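Local coordinates for protein sulfate transporter 4.1, chloroplastic (Arabidopsis thaliana, PDB 7LHV) that cotransports sulfate and protons across a membrane as a member of the SLC26/SulP transporter family and may play a part in regulating sulfate assimilation, at residues C82-R87 with S143-A148; I351-A356 with L363-E368; L604-P609 with S620-L625; L574-V579 with E588-L593; G221-K226 with V240-S245. All coordinates share one frame; numbering follows the deposited sequence.

Contact 1: residues C82-R87 with S143-A148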
# COMPACT_ATOMS: atom_id res chain seq x y z
N CYS A 82 -12.37 -30.56 13.64
CA CYS A 82 -13.15 -30.77 14.86
C CYS A 82 -12.59 -31.93 15.67
O CYS A 82 -12.56 -31.87 16.91
CB CYS A 82 -14.61 -31.03 14.51
SG CYS A 82 -14.89 -32.55 13.57
N PHE A 83 -12.10 -32.97 15.00
CA PHE A 83 -11.56 -34.13 15.70
C PHE A 83 -10.38 -33.76 16.59
O PHE A 83 -10.06 -34.50 17.52
CB PHE A 83 -11.16 -35.21 14.70
CG PHE A 83 -12.32 -35.96 14.13
CD1 PHE A 83 -12.88 -37.03 14.81
CD2 PHE A 83 -12.86 -35.59 12.91
CE1 PHE A 83 -13.95 -37.72 14.28
CE2 PHE A 83 -13.93 -36.28 12.37
CZ PHE A 83 -14.48 -37.34 13.06
N ARG A 84 -9.74 -32.61 16.33
CA ARG A 84 -8.65 -32.16 17.20
C ARG A 84 -9.10 -32.06 18.65
O ARG A 84 -8.29 -32.25 19.56
CB ARG A 84 -8.11 -30.81 16.72
CG ARG A 84 -7.12 -30.91 15.57
CD ARG A 84 -6.66 -29.53 15.15
NE ARG A 84 -6.03 -28.81 16.24
CZ ARG A 84 -5.90 -27.49 16.29
NH1 ARG A 84 -6.34 -26.71 15.32
NH2 ARG A 84 -5.30 -26.94 17.35
N TRP A 85 -10.38 -31.77 18.89
CA TRP A 85 -10.90 -31.80 20.25
C TRP A 85 -11.77 -33.02 20.53
O TRP A 85 -12.16 -33.22 21.69
CB TRP A 85 -11.69 -30.52 20.56
CG TRP A 85 -12.71 -30.14 19.54
CD1 TRP A 85 -12.56 -29.23 18.53
CD2 TRP A 85 -14.05 -30.64 19.43
NE1 TRP A 85 -13.72 -29.14 17.80
CE2 TRP A 85 -14.65 -30.00 18.32
CE3 TRP A 85 -14.80 -31.57 20.15
CZ2 TRP A 85 -15.96 -30.26 17.93
CZ3 TRP A 85 -16.10 -31.83 19.75
CH2 TRP A 85 -16.67 -31.17 18.65
N ILE A 86 -12.09 -33.83 19.52
CA ILE A 86 -12.87 -35.03 19.77
C ILE A 86 -12.02 -36.10 20.44
O ILE A 86 -12.46 -36.76 21.39
CB ILE A 86 -13.50 -35.54 18.46
CG1 ILE A 86 -14.56 -34.56 17.97
CG2 ILE A 86 -14.11 -36.92 18.67
CD1 ILE A 86 -15.17 -34.94 16.64
N ARG A 87 -10.79 -36.30 19.95
CA ARG A 87 -9.92 -37.33 20.52
C ARG A 87 -9.56 -37.00 21.96
O ARG A 87 -9.63 -37.87 22.85
CB ARG A 87 -8.67 -37.49 19.67
CG ARG A 87 -8.92 -38.06 18.29
CD ARG A 87 -7.63 -38.19 17.50
NE ARG A 87 -7.86 -38.77 16.18
CZ ARG A 87 -8.12 -38.06 15.09
NH1 ARG A 87 -8.17 -36.74 15.11
NH2 ARG A 87 -8.34 -38.70 13.94
N SER A 143 -11.43 -23.96 13.59
CA SER A 143 -10.29 -24.23 14.45
C SER A 143 -10.49 -23.75 15.87
O SER A 143 -9.97 -24.37 16.81
CB SER A 143 -9.03 -23.59 13.86
OG SER A 143 -8.68 -24.19 12.63
N SER A 144 -11.21 -22.65 16.06
CA SER A 144 -11.42 -22.11 17.40
C SER A 144 -12.42 -22.97 18.17
O SER A 144 -13.36 -23.52 17.59
CB SER A 144 -11.92 -20.67 17.32
OG SER A 144 -11.92 -20.07 18.60
N ARG A 145 -12.20 -23.09 19.47
CA ARG A 145 -13.07 -23.88 20.33
C ARG A 145 -14.01 -23.03 21.18
O ARG A 145 -14.91 -23.59 21.81
CB ARG A 145 -12.23 -24.78 21.25
CG ARG A 145 -11.33 -25.74 20.50
CD ARG A 145 -10.43 -26.50 21.44
NE ARG A 145 -9.41 -27.26 20.72
CZ ARG A 145 -8.40 -27.89 21.30
NH1 ARG A 145 -8.23 -27.88 22.61
NH2 ARG A 145 -7.52 -28.54 20.54
N GLN A 146 -13.83 -21.71 21.21
CA GLN A 146 -14.72 -20.83 21.94
C GLN A 146 -15.41 -19.79 21.07
O GLN A 146 -16.29 -19.09 21.57
CB GLN A 146 -13.97 -20.10 23.07
CG GLN A 146 -13.59 -20.95 24.27
CD GLN A 146 -12.51 -21.96 23.97
OE1 GLN A 146 -12.72 -23.17 24.10
NE2 GLN A 146 -11.35 -21.48 23.55
N LEU A 147 -15.03 -19.66 19.81
CA LEU A 147 -15.63 -18.65 18.95
C LEU A 147 -17.08 -18.99 18.64
O LEU A 147 -17.42 -20.14 18.37
CB LEU A 147 -14.84 -18.51 17.65
CG LEU A 147 -15.23 -17.34 16.76
CD1 LEU A 147 -14.68 -16.05 17.31
CD2 LEU A 147 -14.75 -17.55 15.34
N ALA A 148 -17.94 -17.97 18.69
CA ALA A 148 -19.36 -18.12 18.39
C ALA A 148 -19.65 -17.48 17.04
O ALA A 148 -19.32 -16.32 16.81
CB ALA A 148 -20.21 -17.48 19.48

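Contact 2: residues I351-A356 with L363-E368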
# COMPACT_ATOMS: atom_id res chain seq x y z
N ILE A 351 -10.13 -12.53 17.34
CA ILE A 351 -10.83 -13.12 18.47
C ILE A 351 -10.43 -14.58 18.64
O ILE A 351 -10.18 -15.04 19.76
CB ILE A 351 -12.36 -12.98 18.30
CG1 ILE A 351 -12.76 -11.51 18.20
CG2 ILE A 351 -13.08 -13.63 19.46
CD1 ILE A 351 -14.17 -11.31 17.72
N ALA A 352 -10.36 -15.32 17.54
CA ALA A 352 -9.96 -16.72 17.62
C ALA A 352 -8.56 -16.87 18.18
O ALA A 352 -8.31 -17.72 19.04
CB ALA A 352 -10.07 -17.38 16.25
N LYS A 353 -7.62 -16.04 17.71
CA LYS A 353 -6.24 -16.13 18.19
C LYS A 353 -6.13 -15.75 19.66
O LYS A 353 -5.41 -16.41 20.42
CB LYS A 353 -5.33 -15.24 17.34
CG LYS A 353 -4.85 -15.90 16.06
CD LYS A 353 -3.80 -15.06 15.37
CE LYS A 353 -4.40 -13.78 14.80
NZ LYS A 353 -3.50 -13.11 13.83
N ALA A 354 -6.84 -14.70 20.08
CA ALA A 354 -6.80 -14.31 21.49
C ALA A 354 -7.37 -15.41 22.37
O ALA A 354 -6.80 -15.74 23.42
CB ALA A 354 -7.57 -13.01 21.69
N LEU A 355 -8.49 -16.01 21.96
CA LEU A 355 -9.08 -17.09 22.75
C LEU A 355 -8.17 -18.31 22.79
O LEU A 355 -8.06 -18.97 23.83
CB LEU A 355 -10.45 -17.46 22.20
CG LEU A 355 -11.57 -16.43 22.39
CD1 LEU A 355 -12.81 -16.86 21.65
CD2 LEU A 355 -11.85 -16.23 23.87
N ALA A 356 -7.52 -18.63 21.67
CA ALA A 356 -6.61 -19.76 21.65
C ALA A 356 -5.41 -19.54 22.56
O ALA A 356 -4.98 -20.45 23.26
CB ALA A 356 -6.14 -20.04 20.22
N LEU A 363 -3.62 -22.45 17.19
CA LEU A 363 -4.55 -21.97 16.18
C LEU A 363 -3.75 -21.20 15.13
O LEU A 363 -2.81 -20.48 15.46
CB LEU A 363 -5.64 -21.08 16.79
CG LEU A 363 -6.82 -20.66 15.91
CD1 LEU A 363 -8.05 -20.53 16.77
CD2 LEU A 363 -6.54 -19.35 15.21
N ASP A 364 -4.15 -21.36 13.87
CA ASP A 364 -3.53 -20.66 12.76
C ASP A 364 -4.56 -19.81 12.04
O ASP A 364 -5.75 -20.15 11.99
CB ASP A 364 -2.86 -21.64 11.79
CG ASP A 364 -3.81 -22.69 11.27
OD1 ASP A 364 -4.97 -22.72 11.73
OD2 ASP A 364 -3.40 -23.49 10.41
N SER A 365 -4.11 -18.68 11.48
CA SER A 365 -5.01 -17.72 10.88
C SER A 365 -5.51 -18.14 9.50
O SER A 365 -6.38 -17.47 8.95
CB SER A 365 -4.32 -16.36 10.78
OG SER A 365 -3.70 -16.02 12.01
N ASN A 366 -4.97 -19.21 8.93
CA ASN A 366 -5.38 -19.64 7.60
C ASN A 366 -6.47 -20.71 7.66
O ASN A 366 -7.46 -20.63 6.92
CB ASN A 366 -4.17 -20.15 6.82
CG ASN A 366 -3.06 -19.13 6.75
OD1 ASN A 366 -3.30 -17.95 6.50
ND2 ASN A 366 -1.83 -19.57 6.99
N SER A 367 -6.30 -21.71 8.53
CA SER A 367 -7.35 -22.72 8.68
C SER A 367 -8.62 -22.11 9.25
O SER A 367 -9.73 -22.55 8.93
CB SER A 367 -6.86 -23.86 9.57
OG SER A 367 -5.72 -24.50 9.00
N GLU A 368 -8.48 -21.10 10.11
CA GLU A 368 -9.66 -20.42 10.63
C GLU A 368 -10.42 -19.70 9.53
O GLU A 368 -11.65 -19.76 9.47
CB GLU A 368 -9.26 -19.44 11.73
CG GLU A 368 -10.38 -18.55 12.19
CD GLU A 368 -11.40 -19.28 13.05
OE1 GLU A 368 -11.10 -20.40 13.50
OE2 GLU A 368 -12.50 -18.73 13.26

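Contact 3: residues L604-P609 with S620-L625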
# COMPACT_ATOMS: atom_id res chain seq x y z
N LEU A 604 34.99 3.71 -1.10
CA LEU A 604 33.87 2.97 -0.53
C LEU A 604 34.36 1.62 -0.03
O LEU A 604 35.08 0.91 -0.74
CB LEU A 604 32.77 2.77 -1.57
CG LEU A 604 31.49 2.18 -0.99
CD1 LEU A 604 30.70 3.28 -0.33
CD2 LEU A 604 30.66 1.47 -2.04
N ALA A 605 33.96 1.27 1.19
CA ALA A 605 34.33 0.00 1.80
C ALA A 605 33.09 -0.67 2.38
O ALA A 605 32.14 0.01 2.78
CB ALA A 605 35.39 0.19 2.89
N ILE A 606 33.11 -1.99 2.41
CA ILE A 606 32.05 -2.80 3.02
C ILE A 606 32.65 -3.54 4.20
O ILE A 606 33.68 -4.22 4.06
CB ILE A 606 31.43 -3.77 2.01
CG1 ILE A 606 31.02 -3.02 0.74
CG2 ILE A 606 30.23 -4.47 2.62
CD1 ILE A 606 29.91 -2.03 0.95
N SER A 607 32.02 -3.41 5.36
CA SER A 607 32.61 -3.86 6.62
C SER A 607 32.16 -5.26 7.03
O SER A 607 32.99 -6.15 7.18
CB SER A 607 32.28 -2.85 7.73
OG SER A 607 32.82 -3.27 8.97
N ASN A 608 30.86 -5.46 7.23
CA ASN A 608 30.33 -6.71 7.76
C ASN A 608 29.25 -7.24 6.83
O ASN A 608 28.05 -7.15 7.14
CB ASN A 608 29.76 -6.53 9.17
CG ASN A 608 30.84 -6.29 10.21
OD1 ASN A 608 32.02 -6.19 9.88
ND2 ASN A 608 30.43 -6.20 11.47
N PRO A 609 29.63 -7.81 5.69
CA PRO A 609 28.62 -8.34 4.77
C PRO A 609 28.02 -9.63 5.32
O PRO A 609 28.73 -10.53 5.76
CB PRO A 609 29.40 -8.59 3.48
CG PRO A 609 30.74 -7.94 3.68
CD PRO A 609 30.98 -7.97 5.15
N SER A 620 26.37 -9.78 -8.31
CA SER A 620 26.14 -8.56 -9.08
C SER A 620 27.42 -7.99 -9.69
O SER A 620 27.33 -7.04 -10.48
CB SER A 620 25.48 -7.50 -8.20
OG SER A 620 26.35 -7.08 -7.16
N GLY A 621 28.58 -8.52 -9.34
CA GLY A 621 29.83 -8.01 -9.86
C GLY A 621 30.40 -6.82 -9.12
O GLY A 621 31.35 -6.20 -9.60
N MET A 622 29.83 -6.47 -7.96
CA MET A 622 30.33 -5.32 -7.21
C MET A 622 31.72 -5.57 -6.63
O MET A 622 32.52 -4.63 -6.52
CB MET A 622 29.35 -4.95 -6.10
CG MET A 622 29.74 -3.72 -5.32
SD MET A 622 28.53 -3.25 -4.07
CE MET A 622 29.37 -1.86 -3.31
N VAL A 623 32.02 -6.81 -6.26
CA VAL A 623 33.33 -7.12 -5.68
C VAL A 623 34.44 -6.83 -6.68
O VAL A 623 35.47 -6.24 -6.33
CB VAL A 623 33.37 -8.58 -5.20
CG1 VAL A 623 34.79 -8.96 -4.81
CG2 VAL A 623 32.44 -8.78 -4.02
N GLU A 624 34.24 -7.23 -7.93
CA GLU A 624 35.24 -6.95 -8.96
C GLU A 624 35.32 -5.46 -9.26
O GLU A 624 36.41 -4.95 -9.58
CB GLU A 624 34.92 -7.73 -10.23
CG GLU A 624 35.05 -9.24 -10.07
CD GLU A 624 36.47 -9.69 -9.82
OE1 GLU A 624 37.40 -9.03 -10.34
OE2 GLU A 624 36.66 -10.70 -9.11
N LEU A 625 34.20 -4.74 -9.18
CA LEU A 625 34.20 -3.32 -9.50
C LEU A 625 34.94 -2.51 -8.44
O LEU A 625 35.78 -1.66 -8.77
CB LEU A 625 32.77 -2.81 -9.66
CG LEU A 625 32.60 -1.29 -9.70
CD1 LEU A 625 32.99 -0.76 -11.07
CD2 LEU A 625 31.18 -0.90 -9.36

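Contact 4: residues L574-V579 with E588-L593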
# COMPACT_ATOMS: atom_id res chain seq x y z
N LEU A 574 30.63 1.19 5.15
CA LEU A 574 29.26 0.75 5.40
C LEU A 574 29.28 -0.48 6.30
O LEU A 574 29.91 -1.49 5.97
CB LEU A 574 28.51 0.46 4.10
CG LEU A 574 28.00 1.67 3.32
CD1 LEU A 574 29.12 2.43 2.67
CD2 LEU A 574 26.99 1.21 2.29
N GLU A 575 28.59 -0.37 7.43
CA GLU A 575 28.36 -1.51 8.31
C GLU A 575 27.09 -2.20 7.84
O GLU A 575 25.99 -1.67 8.02
CB GLU A 575 28.23 -1.05 9.75
CG GLU A 575 29.49 -0.46 10.30
CD GLU A 575 30.58 -1.48 10.41
OE1 GLU A 575 30.28 -2.66 10.66
OE2 GLU A 575 31.75 -1.09 10.20
N MET A 576 27.23 -3.38 7.24
CA MET A 576 26.07 -4.09 6.72
C MET A 576 25.72 -5.30 7.58
O MET A 576 25.04 -6.22 7.11
CB MET A 576 26.31 -4.50 5.27
CG MET A 576 26.40 -3.29 4.35
SD MET A 576 26.76 -3.66 2.63
CE MET A 576 25.22 -4.42 2.13
N SER A 577 26.19 -5.33 8.83
CA SER A 577 25.80 -6.40 9.74
C SER A 577 24.30 -6.43 10.03
O SER A 577 23.73 -7.54 10.03
CB SER A 577 26.62 -6.31 11.04
OG SER A 577 26.55 -5.03 11.65
N PRO A 578 23.60 -5.32 10.29
CA PRO A 578 22.14 -5.41 10.47
C PRO A 578 21.37 -5.56 9.18
O PRO A 578 20.16 -5.81 9.23
CB PRO A 578 21.80 -4.10 11.17
CG PRO A 578 22.78 -3.16 10.65
CD PRO A 578 24.05 -3.93 10.47
N VAL A 579 22.02 -5.40 8.02
CA VAL A 579 21.35 -5.54 6.73
C VAL A 579 21.13 -7.03 6.51
O VAL A 579 22.05 -7.77 6.17
CB VAL A 579 22.17 -4.92 5.60
CG1 VAL A 579 21.41 -5.02 4.29
CG2 VAL A 579 22.48 -3.47 5.91
N GLU A 588 22.69 -2.22 -7.42
CA GLU A 588 22.79 -1.19 -8.45
C GLU A 588 23.08 0.17 -7.84
O GLU A 588 23.96 0.91 -8.31
CB GLU A 588 21.51 -1.15 -9.28
CG GLU A 588 21.57 -1.98 -10.55
CD GLU A 588 22.55 -1.41 -11.56
OE1 GLU A 588 22.36 -0.25 -11.99
OE2 GLU A 588 23.51 -2.12 -11.93
N ALA A 589 22.36 0.53 -6.77
CA ALA A 589 22.61 1.80 -6.10
C ALA A 589 24.00 1.83 -5.48
O ALA A 589 24.66 2.87 -5.48
CB ALA A 589 21.54 2.06 -5.05
N LEU A 590 24.45 0.71 -4.92
CA LEU A 590 25.79 0.67 -4.34
C LEU A 590 26.86 0.91 -5.40
O LEU A 590 27.83 1.63 -5.16
CB LEU A 590 26.01 -0.66 -3.62
CG LEU A 590 25.38 -0.77 -2.23
CD1 LEU A 590 25.61 -2.15 -1.64
CD2 LEU A 590 25.93 0.31 -1.31
N LYS A 591 26.69 0.31 -6.58
CA LYS A 591 27.64 0.55 -7.66
C LYS A 591 27.60 2.01 -8.12
O LYS A 591 28.65 2.61 -8.38
CB LYS A 591 27.34 -0.39 -8.83
CG LYS A 591 27.73 -1.83 -8.57
CD LYS A 591 27.75 -2.65 -9.85
CE LYS A 591 26.35 -3.00 -10.31
NZ LYS A 591 26.37 -4.06 -11.36
N GLU A 592 26.40 2.59 -8.20
CA GLU A 592 26.30 3.99 -8.59
C GLU A 592 26.98 4.91 -7.58
O GLU A 592 27.71 5.84 -7.96
CB GLU A 592 24.83 4.39 -8.77
CG GLU A 592 24.15 3.73 -9.95
CD GLU A 592 22.68 4.09 -10.05
OE1 GLU A 592 22.23 4.95 -9.27
OE2 GLU A 592 21.99 3.52 -10.91
N LEU A 593 26.76 4.67 -6.29
CA LEU A 593 27.42 5.47 -5.26
C LEU A 593 28.93 5.26 -5.26
O LEU A 593 29.69 6.21 -5.01
CB LEU A 593 26.84 5.19 -3.88
CG LEU A 593 25.56 5.91 -3.44
CD1 LEU A 593 25.83 7.40 -3.36
CD2 LEU A 593 24.39 5.66 -4.37

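Contact 5: residues G221-K226 with V240-S245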
# COMPACT_ATOMS: atom_id res chain seq x y z
N GLY A 221 -26.94 2.81 16.01
CA GLY A 221 -27.87 3.31 17.00
C GLY A 221 -28.81 4.37 16.45
O GLY A 221 -30.02 4.34 16.71
N LEU A 222 -28.27 5.31 15.67
CA LEU A 222 -29.12 6.35 15.09
C LEU A 222 -30.05 5.81 14.02
O LEU A 222 -31.08 6.42 13.75
CB LEU A 222 -28.26 7.47 14.52
CG LEU A 222 -27.73 8.47 15.55
CD1 LEU A 222 -27.00 9.60 14.86
CD2 LEU A 222 -28.87 9.01 16.40
N SER A 223 -29.71 4.69 13.39
CA SER A 223 -30.63 4.05 12.46
C SER A 223 -31.74 3.32 13.20
O SER A 223 -32.89 3.31 12.75
CB SER A 223 -29.89 3.09 11.54
OG SER A 223 -29.03 3.79 10.65
N GLN A 224 -31.41 2.71 14.34
CA GLN A 224 -32.40 1.94 15.09
C GLN A 224 -33.29 2.80 15.96
O GLN A 224 -34.32 2.31 16.44
CB GLN A 224 -31.69 0.89 15.96
CG GLN A 224 -31.00 -0.18 15.15
CD GLN A 224 -31.97 -1.10 14.45
OE1 GLN A 224 -32.57 -1.98 15.07
NE2 GLN A 224 -32.14 -0.91 13.15
N ILE A 225 -32.94 4.07 16.19
CA ILE A 225 -33.82 4.94 16.98
C ILE A 225 -35.16 5.17 16.28
O ILE A 225 -36.12 5.62 16.92
CB ILE A 225 -33.12 6.28 17.28
CG1 ILE A 225 -33.88 7.06 18.35
CG2 ILE A 225 -33.04 7.13 16.04
CD1 ILE A 225 -33.88 6.40 19.71
N LYS A 226 -35.25 4.86 14.98
CA LYS A 226 -36.50 5.10 14.26
C LYS A 226 -37.63 4.22 14.78
O LYS A 226 -38.80 4.62 14.72
CB LYS A 226 -36.28 4.86 12.76
CG LYS A 226 -36.20 3.40 12.35
CD LYS A 226 -35.80 3.27 10.89
CE LYS A 226 -35.61 1.82 10.50
NZ LYS A 226 -35.05 1.69 9.13
N VAL A 240 -25.87 13.26 9.12
CA VAL A 240 -26.61 14.47 8.79
C VAL A 240 -27.97 14.16 8.16
O VAL A 240 -28.98 14.72 8.63
CB VAL A 240 -25.75 15.40 7.92
CG1 VAL A 240 -26.55 16.61 7.49
CG2 VAL A 240 -24.51 15.83 8.68
N PRO A 241 -28.08 13.32 7.13
CA PRO A 241 -29.42 13.00 6.62
C PRO A 241 -30.31 12.31 7.64
O PRO A 241 -31.52 12.56 7.65
CB PRO A 241 -29.13 12.09 5.41
CG PRO A 241 -27.77 11.57 5.64
CD PRO A 241 -27.03 12.68 6.31
N ILE A 242 -29.75 11.47 8.50
CA ILE A 242 -30.56 10.79 9.51
C ILE A 242 -31.16 11.80 10.47
O ILE A 242 -32.36 11.76 10.78
CB ILE A 242 -29.71 9.74 10.26
CG1 ILE A 242 -29.30 8.61 9.33
CG2 ILE A 242 -30.48 9.19 11.45
CD1 ILE A 242 -28.29 7.67 9.94
N VAL A 243 -30.34 12.73 10.96
CA VAL A 243 -30.83 13.74 11.90
C VAL A 243 -31.83 14.67 11.22
O VAL A 243 -32.84 15.07 11.81
CB VAL A 243 -29.66 14.51 12.52
CG1 VAL A 243 -30.16 15.62 13.42
CG2 VAL A 243 -28.76 13.56 13.30
N GLU A 244 -31.57 15.02 9.95
CA GLU A 244 -32.51 15.86 9.22
C GLU A 244 -33.86 15.18 9.07
O GLU A 244 -34.91 15.81 9.25
CB GLU A 244 -31.93 16.22 7.85
CG GLU A 244 -30.84 17.27 7.89
CD GLU A 244 -30.23 17.51 6.52
OE1 GLU A 244 -30.81 17.04 5.52
OE2 GLU A 244 -29.18 18.19 6.44
N SER A 245 -33.86 13.89 8.74
CA SER A 245 -35.11 13.15 8.61
C SER A 245 -35.84 13.04 9.94
O SER A 245 -37.07 13.15 9.99
CB SER A 245 -34.85 11.77 8.03
OG SER A 245 -33.95 11.05 8.86

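Contact 1: residues C82-R87 with S143-A148
R145 reaches out from the loop between helix 125-141 and strand 149-150, in the membrane-embedded transport domain, and lays its guanidinium beside W85 on the short helical turn 83-86, just ahead of helix 91-119. It gets there by staying straight: CG stands beside the backbone N (chi1 -59°) and the chain is extended from CG to NE. W85 is turned differently, its chi1 of 49° placing CG between its own backbone N and carbonyl carbon. The two side chains run past each other in opposite directions, and the indole and guanidinium planes lie 68° apart, too steep for a parallel stack. One face of the guanidinium is covered by a methylene, W85 CB, 4.0 Å above the plane, away from its middle. Further back along the arginine, R145 CG lies 4.2 Å from W85 CD1. The cation-pi partner of R145 is Y361, outside this pair of segments, whose hydroxyl also accepts a hydrogen bond from the R145 backbone N. Two cationic ends also come near each other, with R84 NH2 4.2 Å from R145 NH2. That proximity is probably eased by the hydrogen bond from R84 NH2 to the carbonyl oxygen of E362. At the NH1 end of the same group, S143 OG lies near the guanidinium plane, at its edge, 4.4 Å from R84 NH1.

Contact 2: residues I351-A356 with L363-E368
L363 points its side chain at helix 330-358 and divides its carbon atoms among three residues of that helix. With CG anti to the backbone N (chi1 -170°), the methyls are carried along the helix surface while CB stays at the A356 end. L363 CB rests 3.6 Å from A356 CB, and L363 CD1 lies 3.8 Å from A352 CB. A352, K353 and A356 thus present one strip of the helix to a single leucine. K353 crosses L363 at about a right angle, and the two touch where L363 CD2 meets K353 CG at 3.9 Å. Beyond that crossing the lysine bends at chi3 (-69°), and its tip turns to S365, where NZ gives a weak hydrogen bond to S365 OG at 3.4 Å. E368 approaches from the start of the second helix: its carboxylate carbon CD is 4.0 Å from A352 CB, while OE2 is held by the hydroxyl of Y138. At the start of that helix, S367 OG donates back to OD2 of D364, the residue just before it, at 2.9 Å and 22° out of the carboxylate plane. Two consecutive helices of the permease domain thus pack at their linked ends, the last turns of helix 330-358, predicted to be largely transmembrane, against the start of helix 365-381. I351 and L355 face helix 391-399, and S365 and E368 also touch V349 of helix 330-358.

Contact 3: residues L604-P609 with S620-L625
M622 carries this contact, reaching from helix 622-626 to L604 and I606 on strand 603-606, the outer strand of the STAS-domain sheet within the chain, and touching them with its terminal methyl. All three of its torsions are near 180° (chi1 -177°), so the chain runs straight from the backbone, and CE is the part that arrives. It meets L604 CD2 at 3.8 Å and, less closely, I606 CD1 at 4.3 Å. L604 and I606 are two apart on the strand and point their side chains to the same side, so the methionine tip has a partner on each. L604 and M622 cross at about a right angle, and CE is the M622 atom that touches the leucine, at its CD2 branch. The backbones remain far apart, 9.8 Å between the CA atoms of I606 and V623, and no hydrogen bond links the two segments. The start of the short helix is set by G621: with positive phi (84°) it closes the preceding helix in a Schellman motif and also occupies the N-cap position of the next, where its O accepts the L625 N at 3.2 Å. M622, the next residue, points toward the strand. Around it, M622 also touches L590 of helix 584-599 and I617 of helix 611-620, while L604 leans on L574 of the adjacent strand 569-575 and on Y597, and I606 makes backbone hydrogen bonds with W630 and F632.

Contact 4: residues L574-V579 with E588-L593
L590 on helix 584-599 faces L574 and M576 on the strand side, and its path across can be followed atom by atom. CB leaves the helix in the direction of the strand but is still 6.3 Å from L574 CD2. Because CG stands beside the backbone N (chi1 -79°), the next step closes part of that gap, and CG lies 5.2 Å from the same methyl. The fork at CG then splits the work. L590 CD2 covers the remaining distance and meets L574 CD2 at 3.9 Å, methyl against methyl. The other branch, CD1, reaches M576 CE at 4.4 Å, a looser touch. The two leucines run antiparallel to each other and touch through one methyl apiece. This is the strand-to-helix packing of a beta-alpha-beta unit in the STAS domain: strand 569-575, helix 584-599, then strand 603-606, with the two strands parallel neighbours in the sheet. M576 lies just past the strand and bends its sulfur end (chi3 71°), which brings CE round to the leucine. On another side of the helix the character is polar: K591 NZ forms a salt bridge with E588 OE2 at 3.5 Å and donates a hydrogen bond to the S620 carbonyl. The side chains of E588 and K591 pack on F453 of the second subunit.

Contact 5: residues G221-K226 with V240-S245
I242 is the residue that helix 239-249 offers to helix 206-229, and two of its branches take two different partners there. Its CG2 methyl, anti to the backbone N, meets the first turn of the 221-226 segment: 3.7 Å to L222 O and 4.2 Å to L222 CB. The longer arm goes elsewhere. With CG1 beside the backbone N (chi1 -66°) and the chain extended beyond it, I242 CD1 comes 4.0 Å from S223 OG. One isoleucine therefore straddles two consecutive residues of the neighbouring helix, and the CA atoms of L222 and I242, 7.3 Å apart, are the closest CA pair of the two segments. Both helices belong to the permease domain, and the earlier part of helix 206-229 is predicted to be transmembrane. In the next shell, the hydroxyl that CD1 touches is already engaged, since S223 OG is hydrogen-bonded to the carbonyl of V219 one turn earlier in its own helix. The I242 carbonyl is engaged within its own helix: S245 OG donates to I242 O, with a C=O to donor angle of 115° and the donor tilted 33° from the carbonyl plane. Further out, L222 also leans on I239, and I225 on I246, so the contact runs on along helix 239-249. Q224 packs against helix 431-443. No hydrogen bond passes between the two segments. The chemistry is thus that of methyl groups set against a backbone oxygen, a methylene and a serine hydroxyl that turns back to its own helix, which implies van der Waals cohesion without polar matching.

How the contacts relate
The five contacts form two close pairs and one outlier. Contacts 1 and 2 are 11 Å apart between centres and share E368: L147 packs on its side chain, while S144 N makes a weak hydrogen bond to E368 OE1. In contact 2, the S365 side chain is about 9 Å from a bound phosphatidylcholine. Contacts 3 and 4, with centres 8 Å apart, meet in the STAS domain across adjacent parallel strands, where S607 OG lies 2.7 Å from E575 OE2. Contact 5 stands alone in the permease part, about 19 Å from contact 2 between nearest atoms and about 66 Å from contact 3 between centres.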